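Local coordinates for probable D-tyrosyl-tRNA(Tyr) deacylase 1 (Homo sapiens, PDB 2OKV), which hydrolyses D-aminoacyl-tRNAs and glycine mischarged on tRNA(Ala), and also binds the c-myc DNA-unwinding element, with a possible ATPase role in DNA replication, at the interface of chains A and B. Sequence-based numbering; all coordinates share one arbitrary frame. Chains: chain A/B, Probable D-tyrosyl-tRNA(Tyr) deacylase 1.

The interface of chains A and B. Residues chain A 81, 90-91; chain B 52-53, 63, 141-143.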
ATOM      1  N   THR A  81      -8.687   5.811  -4.730  1.00 41.37           N
ATOM      2  CA  THR A  81      -8.013   5.188  -5.873  1.00 41.03           C
ATOM      3  C   THR A  81      -7.834   3.658  -5.793  1.00 41.92           C
ATOM      4  O   THR A  81      -7.332   3.041  -6.741  1.00 41.06           O
ATOM      5  CB  THR A  81      -6.657   5.857  -6.139  1.00 40.91           C
ATOM      6  OG1 THR A  81      -5.852   5.757  -4.967  1.00 38.87           O
ATOM      7  CG2 THR A  81      -6.853   7.339  -6.485  1.00 39.93           C
ATOM      8  N   LYS A  90      -5.049   3.753 -15.899  1.00 55.11           N
ATOM      9  CA  LYS A  90      -5.249   4.856 -14.958  1.00 54.33           C
ATOM     10  C   LYS A  90      -6.158   4.390 -13.830  1.00 53.57           C
ATOM     11  O   LYS A  90      -6.806   3.351 -13.957  1.00 53.62           O
ATOM     12  CB  LYS A  90      -5.846   6.081 -15.671  1.00 54.38           C
ATOM     13  CG  LYS A  90      -6.930   5.781 -16.701  1.00 54.77           C
ATOM     14  CD  LYS A  90      -7.692   7.046 -17.114  1.00 54.75           C
ATOM     15  CE  LYS A  90      -6.886   7.957 -18.033  1.00 55.23           C
ATOM     16  NZ  LYS A  90      -7.216   7.770 -19.474  1.00 55.84           N
ATOM     17  N   PRO A  91      -6.203   5.137 -12.712  1.00 52.83           N
ATOM     18  CA  PRO A  91      -7.162   4.790 -11.661  1.00 52.50           C
ATOM     19  C   PRO A  91      -8.601   4.781 -12.181  1.00 52.24           C
ATOM     20  O   PRO A  91      -8.939   5.554 -13.090  1.00 52.28           O
ATOM     21  CB  PRO A  91      -6.966   5.902 -10.632  0.50 52.33           C
ATOM     22  CG  PRO A  91      -5.585   6.373 -10.848  0.50 52.43           C
ATOM     23  CD  PRO A  91      -5.380   6.297 -12.329  0.50 52.87           C
TER
ATOM     24  N   LEU B  52       1.334   2.525 -16.097  1.00 42.76           N
ATOM     25  CA  LEU B  52       0.323   3.035 -15.174  1.00 43.06           C
ATOM     26  C   LEU B  52       0.342   4.571 -15.093  1.00 42.44           C
ATOM     27  O   LEU B  52       1.325   5.170 -14.631  1.00 42.36           O
ATOM     28  CB  LEU B  52       0.568   2.457 -13.780  1.00 43.47           C
ATOM     29  CG  LEU B  52      -0.533   2.257 -12.718  1.00 44.06           C
ATOM     30  CD1 LEU B  52      -0.017   2.650 -11.345  1.00 43.81           C
ATOM     31  CD2 LEU B  52      -1.856   2.888 -13.026  1.00 44.05           C
ATOM     32  N   ARG B  53      -0.762   5.182 -15.500  1.00 41.35           N
ATOM     33  CA  ARG B  53      -0.889   6.642 -15.588  1.00 42.08           C
ATOM     34  C   ARG B  53      -1.312   7.261 -14.253  1.00 42.16           C
ATOM     35  O   ARG B  53      -2.501   7.488 -13.996  1.00 41.15           O
ATOM     36  CB  ARG B  53      -1.914   7.032 -16.655  1.00 41.21           C
ATOM     37  CG  ARG B  53      -1.525   6.775 -18.114  1.00 43.06           C
ATOM     38  CD  ARG B  53      -2.792   6.942 -19.020  1.00 43.64           C
ATOM     39  NE  ARG B  53      -2.523   7.710 -20.228  1.00 52.17           N
ATOM     40  CZ  ARG B  53      -3.236   8.764 -20.643  1.00 54.42           C
ATOM     41  NH1 ARG B  53      -4.294   9.204 -19.955  1.00 55.93           N
ATOM     42  NH2 ARG B  53      -2.886   9.393 -21.754  1.00 55.08           N
ATOM     43  N   TRP B  63      -3.867  11.717 -14.120  1.00 43.10           N
ATOM     44  CA  TRP B  63      -3.900  10.389 -14.747  1.00 42.49           C
ATOM     45  C   TRP B  63      -3.530  10.405 -16.222  1.00 42.36           C
ATOM     46  O   TRP B  63      -4.142   9.695 -17.034  1.00 42.37           O
ATOM     47  CB  TRP B  63      -5.286   9.736 -14.552  1.00 42.76           C
ATOM     48  CG  TRP B  63      -5.913  10.025 -13.192  1.00 42.71           C
ATOM     49  CD1 TRP B  63      -7.155  10.534 -12.949  1.00 44.04           C
ATOM     50  CD2 TRP B  63      -5.298   9.839 -11.907  1.00 44.05           C
ATOM     51  NE1 TRP B  63      -7.355  10.677 -11.589  1.00 42.21           N
ATOM     52  CE2 TRP B  63      -6.232  10.251 -10.930  1.00 44.00           C
ATOM     53  CE3 TRP B  63      -4.043   9.368 -11.490  1.00 44.67           C
ATOM     54  CZ2 TRP B  63      -5.957  10.197  -9.558  1.00 43.84           C
ATOM     55  CZ3 TRP B  63      -3.768   9.310 -10.121  1.00 43.79           C
ATOM     56  CH2 TRP B  63      -4.721   9.721  -9.176  1.00 44.20           C
ATOM     57  N   VAL B 141      -1.769   8.692  -3.454  1.00 38.74           N
ATOM     58  CA  VAL B 141      -2.281   7.941  -4.618  1.00 38.89           C
ATOM     59  C   VAL B 141      -1.774   6.509  -4.467  1.00 39.22           C
ATOM     60  O   VAL B 141      -0.554   6.273  -4.356  1.00 38.92           O
ATOM     61  CB  VAL B 141      -1.823   8.536  -5.973  1.00 38.64           C
ATOM     62  CG1 VAL B 141      -2.171   7.589  -7.122  1.00 39.43           C
ATOM     63  CG2 VAL B 141      -2.492   9.866  -6.216  1.00 39.53           C
ATOM     64  N   THR B 142      -2.704   5.560  -4.449  1.00 39.39           N
ATOM     65  CA  THR B 142      -2.337   4.155  -4.204  1.00 39.25           C
ATOM     66  C   THR B 142      -3.158   3.261  -5.119  1.00 38.65           C
ATOM     67  O   THR B 142      -4.370   3.344  -5.127  1.00 37.63           O
ATOM     68  CB  THR B 142      -2.631   3.768  -2.732  1.00 39.81           C
ATOM     69  OG1 THR B 142      -2.056   4.737  -1.847  1.00 40.00           O
ATOM     70  CG2 THR B 142      -2.077   2.366  -2.397  1.00 39.26           C
ATOM     71  N   ILE B 143      -2.498   2.385  -5.870  1.00 38.77           N
ATOM     72  CA  ILE B 143      -3.198   1.562  -6.851  1.00 39.46           C
ATOM     73  C   ILE B 143      -2.850   0.094  -6.625  1.00 39.37           C
ATOM     74  O   ILE B 143      -1.675  -0.236  -6.467  1.00 39.41           O
ATOM     75  CB  ILE B 143      -2.792   1.968  -8.303  1.00 39.69           C
ATOM     76  CG1 ILE B 143      -3.242   3.417  -8.617  1.00 40.98           C
ATOM     77  CG2 ILE B 143      -3.323   0.945  -9.353  1.00 40.55           C
ATOM     78  CD1 ILE B 143      -4.738   3.613  -8.777  1.00 41.57           C
TER
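A:Pro91 leans on the indole of B:Trp63 at a slant, with its CG-CD edge lowered onto one face: CG sits over the six-membered ring, 3.5 Å from its centroid, as a CH-pi contact displaced toward the rim. CD hangs just outside the CD2-CE3 side of that ring, 3.5 Å from B:Trp63 CE3. From the far side B:Ile143 CD1 touches the CG-CB part of the proline, 3.6 Å from A:Pro91 CG. The proline is thus wedged between a flat aromatic face and a methyl tip. The same CD1 also approaches A:Thr81, 4.0 Å from its CB.

A:Thr81, in the 3-10 helix 80-82, meets the backbone of strand 141-146 through its hydroxyl. OG1 donates to the carbonyl O of B:Thr142 at 2.8 Å, tilted 31° from the carbonyl plane, and accepts from the amide N of the same residue at 3.2 Å, nearly straight at 165°. A chi1 of 58° aims OG1 at the strand, while CG2 turns toward the rim of B:Trp63. One hydroxyl therefore bridges the N-H and C=O of a single residue, a contact made to backbone and not to the B:Thr142 side chain, just past the Gly-cisPro motif. This patch, repeated by the two-fold axis of the homodimer, may help hold that segment in place for its work in the partner's active site.

Farther out, A:Lys90 and B:Arg53 run side by side in the same direction. A:Lys90 NZ comes within 3.3 Å of B:Arg53 NH1, a like-charged pair whose repulsion may be eased in part by the carbonyl O of B:Trp63, to which NH1 is weakly hydrogen-bonded. Two bends near the end of the lysine chain bring CE to 3.4 Å from that B:Trp63 O.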